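Local structure of effector protein MavE (Legionella pneumophila subsp. pneumophila, 6PIR) at residues D55-E60 against E113-S118; E19-V24 against T66-E71; R8-N13 against Q92-I97; L15-T20 against I73-E78. The protein is a membrane-anchored virulence effector needed for endoplasmic reticulum-mediated remodelling of the Legionella-containing vacuole and for evasion of lysosomes. One frame throughout, in Å; residues are numbered along the deposited sequence.

Overall arrangement
The chain is the helical part of MavE without its C-terminal transmembrane helix. It begins with helix 5-21, which enters three of the four contacts. Its residues 8-13 open the loop that contact 3 closes on helix 85-106. Residues 15-20 and 19-24, overlapping at Glu19 and Thr20, meet first the later, then the earlier part of helix 59-77 in contacts 4 and 2, and both loops nest inside that of contact 3. Contact 1 starts just before helix 59-77 and closes at the start of helix 115-134, so it crosses all three others. Leu116 of contact 1 touches Leu22 of contact 2, whereas contacts 1 and 3 lie on opposite sides of the chain's centre, about 24 Å apart between centres.

Contact 1: residues D55-E60 against E113-S118; sequences DDWSKE and ENRLKS
Arg115 lies across one face of the Trp57 indole, and this stack is the dense part of the contact. The methylene CD of Arg115 sits 3.6 Å from the centroid of the five-membered ring of Trp57, a CH-pi contact almost straight above the ring. Beyond it the guanidinium lies flat over the indole, planes at 19°, in a cation-pi arrangement with Arg115 CZ 4.7 Å from the same centroid. The chain of Arg115 is extended from CG to NE, which lays the guanidinium over the five-membered ring with NH2 at the backbone of Asp56. There NH2 of Arg115 donates to Asp56 O at 2.6 Å, a bent bond (131° at the hydrogen), while NH1 is held by Thr110 OG1. Leu116 CD2 adds a looser apolar touch, 4.3 Å from Trp57 CZ3.

Toward exposed Ser58 the segments are joined less directly, through a water that accepts from Ser58 N and, at 3.0 Å, from Arg115 NE. Two helix starts meet here. Ser58 caps helix 59-77 through Asp61 N, and Asn114 OD1 caps helix 115-134 through Lys117 N, 3.1 Å away: N-capping at both starts, with an arginine-tryptophan cation-pi stack between them.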
# COMPACT_ATOMS: atom_id res chain seq x y z
N ASP A 55 -2.98 -1.03 -18.68
CA ASP A 55 -3.69 -0.48 -19.83
C ASP A 55 -5.18 -0.74 -19.78
O ASP A 55 -5.93 -0.08 -20.53
CB ASP A 55 -3.11 -1.01 -21.13
CG ASP A 55 -1.68 -0.59 -21.33
OD1 ASP A 55 -1.28 0.45 -20.75
OD2 ASP A 55 -0.95 -1.28 -22.07
N ASP A 56 -5.63 -1.63 -18.91
CA ASP A 56 -7.04 -1.88 -18.64
C ASP A 56 -7.57 -1.08 -17.46
O ASP A 56 -8.74 -1.21 -17.12
CB ASP A 56 -7.29 -3.36 -18.37
CG ASP A 56 -7.06 -4.22 -19.57
OD1 ASP A 56 -7.47 -3.82 -20.67
OD2 ASP A 56 -6.47 -5.31 -19.41
N TRP A 57 -6.72 -0.27 -16.81
CA TRP A 57 -7.14 0.57 -15.69
C TRP A 57 -7.41 1.99 -16.18
O TRP A 57 -6.61 2.55 -16.95
CB TRP A 57 -6.03 0.61 -14.62
CG TRP A 57 -5.92 -0.61 -13.72
CD1 TRP A 57 -5.65 -1.91 -14.07
CD2 TRP A 57 -6.10 -0.61 -12.30
NE1 TRP A 57 -5.61 -2.72 -12.95
CE2 TRP A 57 -5.88 -1.94 -11.84
CE3 TRP A 57 -6.36 0.39 -11.35
CZ2 TRP A 57 -5.95 -2.29 -10.49
CZ3 TRP A 57 -6.44 0.03 -10.01
CH2 TRP A 57 -6.24 -1.29 -9.59
N SER A 58 -8.50 2.59 -15.73
CA SER A 58 -8.73 4.00 -16.02
C SER A 58 -7.72 4.87 -15.27
O SER A 58 -7.15 4.46 -14.26
CB SER A 58 -10.14 4.42 -15.64
OG SER A 58 -10.33 4.39 -14.23
N LYS A 59 -7.51 6.09 -15.78
CA LYS A 59 -6.62 7.03 -15.10
C LYS A 59 -7.10 7.30 -13.68
O LYS A 59 -6.30 7.39 -12.75
CB LYS A 59 -6.51 8.34 -15.91
CG LYS A 59 -5.81 9.49 -15.17
CD LYS A 59 -5.68 10.79 -15.99
CE LYS A 59 -6.89 11.69 -15.78
NZ LYS A 59 -6.63 13.11 -16.20
N GLU A 60 -8.41 7.43 -13.50
CA GLU A 60 -8.93 7.74 -12.17
C GLU A 60 -8.68 6.60 -11.19
O GLU A 60 -8.37 6.85 -10.01
CB GLU A 60 -10.42 8.05 -12.26
CG GLU A 60 -10.67 9.37 -12.94
CD GLU A 60 -10.11 10.58 -12.18
OE1 GLU A 60 -10.38 10.72 -10.96
OE2 GLU A 60 -9.42 11.40 -12.83
N GLU A 113 -15.79 -3.64 -12.97
CA GLU A 113 -16.92 -2.90 -12.43
C GLU A 113 -16.51 -2.00 -11.28
O GLU A 113 -17.12 -0.94 -11.06
CB GLU A 113 -17.97 -3.89 -11.95
CG GLU A 113 -19.20 -3.25 -11.40
CD GLU A 113 -20.03 -2.65 -12.50
OE1 GLU A 113 -20.56 -1.53 -12.32
OE2 GLU A 113 -20.17 -3.31 -13.55
N ASN A 114 -15.52 -2.41 -10.51
CA ASN A 114 -15.07 -1.67 -9.35
C ASN A 114 -13.72 -2.20 -8.92
O ASN A 114 -13.63 -3.00 -7.97
CB ASN A 114 -16.10 -1.76 -8.22
CG ASN A 114 -15.81 -0.79 -7.09
OD1 ASN A 114 -14.67 -0.34 -6.91
ND2 ASN A 114 -16.82 -0.51 -6.30
N ARG A 115 -12.67 -1.78 -9.62
CA ARG A 115 -11.35 -2.35 -9.40
C ARG A 115 -10.83 -2.08 -8.00
O ARG A 115 -10.09 -2.91 -7.45
CB ARG A 115 -10.37 -1.78 -10.42
CG ARG A 115 -10.68 -2.14 -11.84
CD ARG A 115 -9.42 -1.98 -12.69
NE ARG A 115 -9.68 -2.11 -14.12
CZ ARG A 115 -9.80 -3.27 -14.76
NH1 ARG A 115 -9.73 -4.41 -14.10
NH2 ARG A 115 -10.01 -3.29 -16.08
N LEU A 116 -11.16 -0.93 -7.42
CA LEU A 116 -10.64 -0.62 -6.10
C LEU A 116 -11.32 -1.45 -5.03
O LEU A 116 -10.69 -1.79 -4.02
CB LEU A 116 -10.79 0.88 -5.83
CG LEU A 116 -9.68 1.76 -6.45
CD1 LEU A 116 -8.24 1.36 -6.06
CD2 LEU A 116 -9.75 1.85 -7.95
N LYS A 117 -12.58 -1.84 -5.26
CA LYS A 117 -13.20 -2.80 -4.35
C LYS A 117 -12.43 -4.12 -4.40
O LYS A 117 -12.18 -4.76 -3.36
CB LYS A 117 -14.69 -2.98 -4.72
CG LYS A 117 -15.47 -3.94 -3.79
CD LYS A 117 -16.96 -4.10 -4.21
CE LYS A 117 -17.78 -2.81 -4.12
NZ LYS A 117 -19.27 -3.09 -4.34
N SER A 118 -12.00 -4.52 -5.60
CA SER A 118 -11.20 -5.75 -5.71
C SER A 118 -9.87 -5.61 -5.01
O SER A 118 -9.39 -6.56 -4.38
CB SER A 118 -10.98 -6.14 -7.16
OG SER A 118 -12.18 -6.54 -7.79
O HOH W 1 -10.37 0.80 -14.49

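Contact 2: residues E19-V24 against T66-E71; sequences ETILSV and TSAIAE
Apolar packing carries the contact, with Ile21 of helix 5-21 and Leu22 after it in sequence set on the small side chain of Ala68. Ile21 CG2 lies 3.6 Å from Ala68 CB, and Leu22 CD2 reaches the same methyl from further off, at 4.1 Å. The alanine allows the backbones to come close, the CA atoms of Ile21 and Ala68 being 6.1 Å apart. In Ile21 the CG1 branch stands anti to the carbonyl carbon (chi1 -64°), leaving CG2 to bear on Ala68 while CD1 continues along helix 59-77 to Ala68 O and the next turn.

The second kind of contact is between these methyls and a carboxylate. Ile21 CD1 and CG2 both approach Glu71 OE1, CD1 at 3.7 Å, and CD1 is equally near Glu71 CB. The buried acid has its polar partner elsewhere: Glu71 OE2 is hydrogen-bonded to His33 ND1 of helix 26-36.

The helical chain turns here, Ile21 to Val24 forming a type I beta turn that leads toward helix 26-36, so the contact sets the corner between helix 5-21 and helix 26-36 beside helix 59-77.

No hydrogen bond crosses the interface; the polar bonds of residues 19-24 run within the turn and to helix 115-134. Ser23 OG donates to Glu19 O at 2.6 Å, tying the turn back to the preceding helical turn. Leu22 O accepts from Arg120 NH1, and Glu19 forms a salt bridge with Arg127, both of helix 115-134. On the flank of helix 59-77, Ala70 touches Tyr45 of the NPxY motif.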
# COMPACT_ATOMS: atom_id res chain seq x y z
N GLU A 19 -6.61 -0.46 2.75
CA GLU A 19 -8.01 -0.85 2.78
C GLU A 19 -8.87 0.26 3.38
O GLU A 19 -10.00 0.49 2.92
CB GLU A 19 -8.20 -2.14 3.60
CG GLU A 19 -7.65 -3.39 2.95
CD GLU A 19 -7.42 -4.50 3.99
OE1 GLU A 19 -8.32 -4.69 4.82
OE2 GLU A 19 -6.30 -5.09 4.03
N THR A 20 -8.38 0.91 4.44
CA THR A 20 -9.11 2.00 5.07
C THR A 20 -9.34 3.15 4.08
O THR A 20 -10.48 3.63 3.91
CB THR A 20 -8.32 2.46 6.31
OG1 THR A 20 -8.20 1.38 7.26
CG2 THR A 20 -8.97 3.66 7.02
N ILE A 21 -8.29 3.56 3.37
CA ILE A 21 -8.40 4.65 2.40
C ILE A 21 -9.37 4.26 1.30
O ILE A 21 -10.24 5.04 0.91
CB ILE A 21 -7.01 5.01 1.86
CG1 ILE A 21 -6.14 5.55 2.99
CG2 ILE A 21 -7.11 6.07 0.73
CD1 ILE A 21 -4.65 5.65 2.63
N LEU A 22 -9.30 3.01 0.84
CA LEU A 22 -10.23 2.56 -0.19
C LEU A 22 -11.64 2.29 0.34
O LEU A 22 -12.53 1.96 -0.44
CB LEU A 22 -9.67 1.30 -0.87
CG LEU A 22 -8.34 1.59 -1.58
CD1 LEU A 22 -7.74 0.33 -2.21
CD2 LEU A 22 -8.51 2.74 -2.61
N SER A 23 -11.86 2.39 1.64
CA SER A 23 -13.17 2.13 2.20
C SER A 23 -13.98 3.38 2.51
O SER A 23 -15.11 3.25 3.01
CB SER A 23 -13.04 1.28 3.45
OG SER A 23 -12.55 -0.02 3.12
N VAL A 24 -13.43 4.57 2.30
CA VAL A 24 -14.12 5.82 2.64
C VAL A 24 -14.27 6.67 1.39
O VAL A 24 -13.65 6.42 0.35
CB VAL A 24 -13.39 6.59 3.75
CG1 VAL A 24 -13.29 5.72 5.03
CG2 VAL A 24 -12.00 6.97 3.26
N THR A 66 -2.72 4.69 -6.52
CA THR A 66 -1.36 5.15 -6.23
C THR A 66 -1.38 6.14 -5.08
O THR A 66 -0.49 6.11 -4.22
CB THR A 66 -0.72 5.80 -7.45
OG1 THR A 66 -1.47 6.96 -7.81
CG2 THR A 66 -0.66 4.84 -8.64
N SER A 67 -2.37 7.03 -5.06
CA SER A 67 -2.50 7.93 -3.93
C SER A 67 -2.65 7.15 -2.64
O SER A 67 -1.98 7.46 -1.65
CB SER A 67 -3.70 8.87 -4.12
OG SER A 67 -3.39 9.77 -5.17
N ALA A 68 -3.48 6.10 -2.66
CA ALA A 68 -3.71 5.36 -1.42
C ALA A 68 -2.45 4.64 -0.97
O ALA A 68 -2.16 4.59 0.23
CB ALA A 68 -4.86 4.38 -1.59
N ILE A 69 -1.71 4.03 -1.90
CA ILE A 69 -0.46 3.36 -1.54
C ILE A 69 0.53 4.36 -0.95
O ILE A 69 1.21 4.08 0.04
CB ILE A 69 0.14 2.63 -2.74
CG1 ILE A 69 -0.67 1.37 -3.10
CG2 ILE A 69 1.58 2.22 -2.44
CD1 ILE A 69 -0.53 0.20 -2.12
N ALA A 70 0.72 5.50 -1.63
CA ALA A 70 1.69 6.49 -1.15
C ALA A 70 1.29 7.00 0.23
O ALA A 70 2.15 7.14 1.11
CB ALA A 70 1.83 7.64 -2.15
N GLU A 71 -0.01 7.18 0.46
CA GLU A 71 -0.50 7.63 1.76
C GLU A 71 -0.29 6.56 2.81
O GLU A 71 0.06 6.87 3.95
CB GLU A 71 -1.97 8.00 1.67
CG GLU A 71 -2.20 9.32 0.90
CD GLU A 71 -3.52 9.38 0.16
OE1 GLU A 71 -4.46 8.62 0.46
OE2 GLU A 71 -3.64 10.20 -0.75

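Contact 3: residues R8-N13 against Q92-I97; sequences RNFLIN and QSARNI
Phe10 and Ala94 mark the nearest backbone approach, 6.4 Å between their CA atoms, of two helical segments whose axes come within 9.2 Å and whose N-to-C directions diverge by 55°. The small Ala94 is what the aromatic side chain lies against: its CB is 3.8 Å from Phe10 CG and about as far from Phe10 CB. Phe10 CG stands anti to its own backbone nitrogen (chi1 -170°), which carries the ring past Ala94 CB toward the backbone of Arg95. The ring therefore passes Ala94 at a slant and comes up against the next residue, with Phe10 CE2 4.1 Å from Arg95 CA. The guanidinium of Arg95 leads away from Phe10 and folds back over its own helix, one face above Gln92 CA.

A second, thinner touch lies one residue further along the first helix, where Leu11 CD1 meets Ile97 CG2 at 4.4 Å. No hydrogen bond joins the segments; the contact is buried and made mainly of carbon-to-carbon packing.

Further turns of helix 85-106 extend the patch, Leu98 and Tyr102 touching Leu11. Helix 59-77 meets Phe10 through Val76 and Ser77, and on another flank of helix 5-21 Ile12 packs on Ile131 and Leu134 of helix 115-134.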
# COMPACT_ATOMS: atom_id res chain seq x y z
N ARG A 8 7.24 -7.93 6.88
CA ARG A 8 5.89 -8.48 7.02
C ARG A 8 4.97 -7.57 7.84
O ARG A 8 3.79 -7.38 7.49
CB ARG A 8 5.96 -9.90 7.58
CG ARG A 8 6.22 -10.90 6.47
CD ARG A 8 6.31 -12.32 6.93
NE ARG A 8 7.58 -12.57 7.59
CZ ARG A 8 7.69 -12.94 8.85
NH1 ARG A 8 6.58 -13.10 9.56
NH2 ARG A 8 8.90 -13.18 9.37
N ASN A 9 5.48 -7.01 8.94
CA ASN A 9 4.67 -6.08 9.72
C ASN A 9 4.38 -4.80 8.95
O ASN A 9 3.26 -4.27 9.01
CB ASN A 9 5.37 -5.75 11.04
CG ASN A 9 4.56 -6.15 12.24
OD1 ASN A 9 3.77 -5.36 12.76
ND2 ASN A 9 4.74 -7.38 12.68
N PHE A 10 5.39 -4.29 8.23
CA PHE A 10 5.19 -3.12 7.40
C PHE A 10 4.09 -3.36 6.37
O PHE A 10 3.24 -2.49 6.12
CB PHE A 10 6.50 -2.78 6.69
CG PHE A 10 6.47 -1.45 6.00
CD1 PHE A 10 6.93 -0.31 6.65
CD2 PHE A 10 6.02 -1.34 4.70
CE1 PHE A 10 6.92 0.94 6.01
CE2 PHE A 10 6.00 -0.11 4.06
CZ PHE A 10 6.45 1.03 4.72
N LEU A 11 4.10 -4.53 5.75
CA LEU A 11 3.07 -4.88 4.79
C LEU A 11 1.71 -4.92 5.46
O LEU A 11 0.73 -4.42 4.91
CB LEU A 11 3.39 -6.25 4.16
CG LEU A 11 4.59 -6.32 3.23
CD1 LEU A 11 4.91 -7.80 2.97
CD2 LEU A 11 4.37 -5.55 1.92
N ILE A 12 1.60 -5.57 6.62
CA ILE A 12 0.30 -5.68 7.28
C ILE A 12 -0.28 -4.29 7.59
O ILE A 12 -1.46 -4.00 7.36
CB ILE A 12 0.43 -6.52 8.55
CG1 ILE A 12 0.63 -8.00 8.18
CG2 ILE A 12 -0.77 -6.33 9.44
CD1 ILE A 12 1.09 -8.78 9.32
N ASN A 13 0.56 -3.40 8.12
CA ASN A 13 0.05 -2.07 8.47
C ASN A 13 -0.26 -1.24 7.24
O ASN A 13 -1.21 -0.42 7.24
CB ASN A 13 1.07 -1.36 9.35
CG ASN A 13 1.16 -1.96 10.71
OD1 ASN A 13 0.17 -2.46 11.23
ND2 ASN A 13 2.33 -1.90 11.30
N GLN A 92 13.25 1.12 3.63
CA GLN A 92 13.45 1.18 2.19
C GLN A 92 13.19 -0.17 1.55
O GLN A 92 12.52 -0.26 0.51
CB GLN A 92 14.88 1.65 1.87
N SER A 93 13.69 -1.24 2.16
CA SER A 93 13.48 -2.58 1.63
C SER A 93 12.03 -3.04 1.78
O SER A 93 11.50 -3.65 0.87
CB SER A 93 14.42 -3.58 2.28
OG SER A 93 14.86 -4.47 1.27
N ALA A 94 11.41 -2.82 2.94
CA ALA A 94 10.02 -3.20 3.14
C ALA A 94 9.11 -2.42 2.19
O ALA A 94 8.13 -2.96 1.67
CB ALA A 94 9.61 -2.98 4.59
N ARG A 95 9.43 -1.15 1.96
CA ARG A 95 8.68 -0.35 1.00
C ARG A 95 8.95 -0.85 -0.41
O ARG A 95 8.03 -0.95 -1.23
CB ARG A 95 9.06 1.12 1.20
CG ARG A 95 8.48 2.08 0.23
CD ARG A 95 9.01 3.48 0.59
NE ARG A 95 10.43 3.61 0.28
CZ ARG A 95 11.37 4.02 1.13
NH1 ARG A 95 12.63 4.09 0.73
NH2 ARG A 95 11.06 4.37 2.38
N ASN A 96 10.20 -1.24 -0.70
CA ASN A 96 10.50 -1.80 -2.01
C ASN A 96 9.77 -3.13 -2.19
O ASN A 96 9.36 -3.45 -3.30
CB ASN A 96 12.00 -2.02 -2.22
CG ASN A 96 12.83 -0.73 -2.41
OD1 ASN A 96 12.30 0.33 -2.76
ND2 ASN A 96 14.15 -0.86 -2.27
N ILE A 97 9.61 -3.91 -1.12
CA ILE A 97 8.86 -5.16 -1.24
C ILE A 97 7.39 -4.87 -1.49
O ILE A 97 6.78 -5.43 -2.40
CB ILE A 97 9.05 -6.07 -0.01
CG1 ILE A 97 10.47 -6.66 0.01
CG2 ILE A 97 8.03 -7.21 -0.02
CD1 ILE A 97 10.82 -7.32 1.33

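Contact 4: residues L15-T20 against I73-E78; sequences LMFLET and IALVSE
The packing of helix 5-21 on the C-terminal half of helix 59-77 turns on one aromatic ring, that of Phe17, set against Leu75 and Val76. Leu75 lies over a face of the ring: its CB is 3.8 Å from the ring centroid and 17° off the normal, a CH-pi contact displaced toward the rim, with Phe17 CE2 the nearest ring atom at 3.6 Å. The leucine then runs on over the same ring, bringing CD1 to within 3.7 Å of Phe17 CD1, so both CB and a terminal methyl span its width. Val76 meets the ring differently, with CG2 at the edge and in its plane, 3.6 Å from Phe17 CD2. That methyl is the one anti to the carbonyl carbon, with CG1 anti to the backbone nitrogen (chi1 172°). Face and edge of a single phenylalanine are thus engaged by two consecutive residues.

Each helix is braced in the same way beside this apolar patch. Thr20 OG1 donates to Met16 O, and Ser77 OG to Ile73 O, both at 2.8 Å. Each of these carbonyls also accepts the backbone N-H of the same threonine or serine, the two donors coming from opposite faces of the carbonyl plane.

Leu75 also touches Phe35 and Thr36, so helix 26-36 adjoins the patch. The arrangement is the apolar helix-helix packing of this all-helical domain, in which helices 5-21 and 59-77 meet through Phe17.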
# COMPACT_ATOMS: atom_id res chain seq x y z
N LEU A 15 -1.22 -2.45 4.29
CA LEU A 15 -2.46 -2.98 3.77
C LEU A 15 -3.65 -2.51 4.58
O LEU A 15 -4.69 -2.18 3.99
CB LEU A 15 -2.40 -4.51 3.73
CG LEU A 15 -1.35 -5.02 2.78
CD1 LEU A 15 -1.41 -6.55 2.79
CD2 LEU A 15 -1.51 -4.45 1.39
N MET A 16 -3.52 -2.43 5.90
CA MET A 16 -4.62 -1.89 6.69
C MET A 16 -4.96 -0.46 6.26
O MET A 16 -6.13 -0.12 6.05
CB MET A 16 -4.27 -1.95 8.18
CG MET A 16 -4.85 -0.81 9.00
SD MET A 16 -3.88 -0.71 10.47
CE MET A 16 -2.67 0.48 9.96
N PHE A 17 -3.94 0.41 6.11
CA PHE A 17 -4.23 1.77 5.68
C PHE A 17 -4.76 1.81 4.25
O PHE A 17 -5.64 2.62 3.95
CB PHE A 17 -3.01 2.66 5.78
CG PHE A 17 -2.74 3.16 7.16
CD1 PHE A 17 -3.71 3.90 7.85
CD2 PHE A 17 -1.54 2.89 7.76
CE1 PHE A 17 -3.45 4.36 9.12
CE2 PHE A 17 -1.27 3.39 9.03
CZ PHE A 17 -2.25 4.12 9.71
N LEU A 18 -4.21 0.98 3.36
CA LEU A 18 -4.72 0.89 1.99
C LEU A 18 -6.21 0.56 1.99
O LEU A 18 -7.01 1.21 1.30
CB LEU A 18 -3.95 -0.19 1.21
CG LEU A 18 -4.45 -0.44 -0.23
CD1 LEU A 18 -4.34 0.77 -1.15
CD2 LEU A 18 -3.70 -1.68 -0.85
N GLU A 19 -6.61 -0.46 2.75
CA GLU A 19 -8.01 -0.85 2.78
C GLU A 19 -8.87 0.26 3.38
O GLU A 19 -10.00 0.49 2.92
CB GLU A 19 -8.20 -2.14 3.60
CG GLU A 19 -7.65 -3.39 2.95
CD GLU A 19 -7.42 -4.50 3.99
OE1 GLU A 19 -8.32 -4.69 4.82
OE2 GLU A 19 -6.30 -5.09 4.03
N THR A 20 -8.38 0.91 4.44
CA THR A 20 -9.11 2.00 5.07
C THR A 20 -9.34 3.15 4.08
O THR A 20 -10.48 3.63 3.91
CB THR A 20 -8.32 2.46 6.31
OG1 THR A 20 -8.20 1.38 7.26
CG2 THR A 20 -8.97 3.66 7.02
N ILE A 73 2.07 4.23 2.82
CA ILE A 73 3.50 4.19 3.14
C ILE A 73 3.88 5.34 4.07
O ILE A 73 4.61 5.16 5.05
CB ILE A 73 4.35 4.20 1.86
CG1 ILE A 73 4.12 2.94 1.05
CG2 ILE A 73 5.83 4.41 2.16
CD1 ILE A 73 4.65 3.03 -0.35
N ALA A 74 3.40 6.55 3.76
CA ALA A 74 3.63 7.72 4.61
C ALA A 74 3.16 7.46 6.03
O ALA A 74 3.90 7.73 6.99
CB ALA A 74 2.90 8.93 4.01
N LEU A 75 1.93 6.95 6.18
CA LEU A 75 1.34 6.77 7.50
C LEU A 75 2.07 5.70 8.30
O LEU A 75 2.37 5.88 9.49
CB LEU A 75 -0.14 6.42 7.37
CG LEU A 75 -1.06 7.57 6.88
CD1 LEU A 75 -2.40 7.02 6.48
CD2 LEU A 75 -1.21 8.61 7.97
N VAL A 76 2.40 4.58 7.66
CA VAL A 76 3.17 3.57 8.38
C VAL A 76 4.56 4.09 8.70
O VAL A 76 5.04 3.94 9.83
CB VAL A 76 3.23 2.26 7.56
CG1 VAL A 76 4.20 1.27 8.22
CG2 VAL A 76 1.83 1.64 7.46
N SER A 77 5.23 4.72 7.74
CA SER A 77 6.61 5.13 7.94
C SER A 77 6.73 6.18 9.04
O SER A 77 7.74 6.22 9.73
CB SER A 77 7.21 5.69 6.65
OG SER A 77 7.27 4.74 5.61
N GLU A 78 5.72 7.04 9.23
CA GLU A 78 5.91 8.07 10.25
C GLU A 78 5.78 7.54 11.68
O GLU A 78 6.05 8.31 12.61
CB GLU A 78 4.95 9.24 10.01
CG GLU A 78 3.53 8.94 10.27
CD GLU A 78 2.65 10.08 9.84
OE1 GLU A 78 1.44 10.05 10.18
OE2 GLU A 78 3.15 10.96 9.10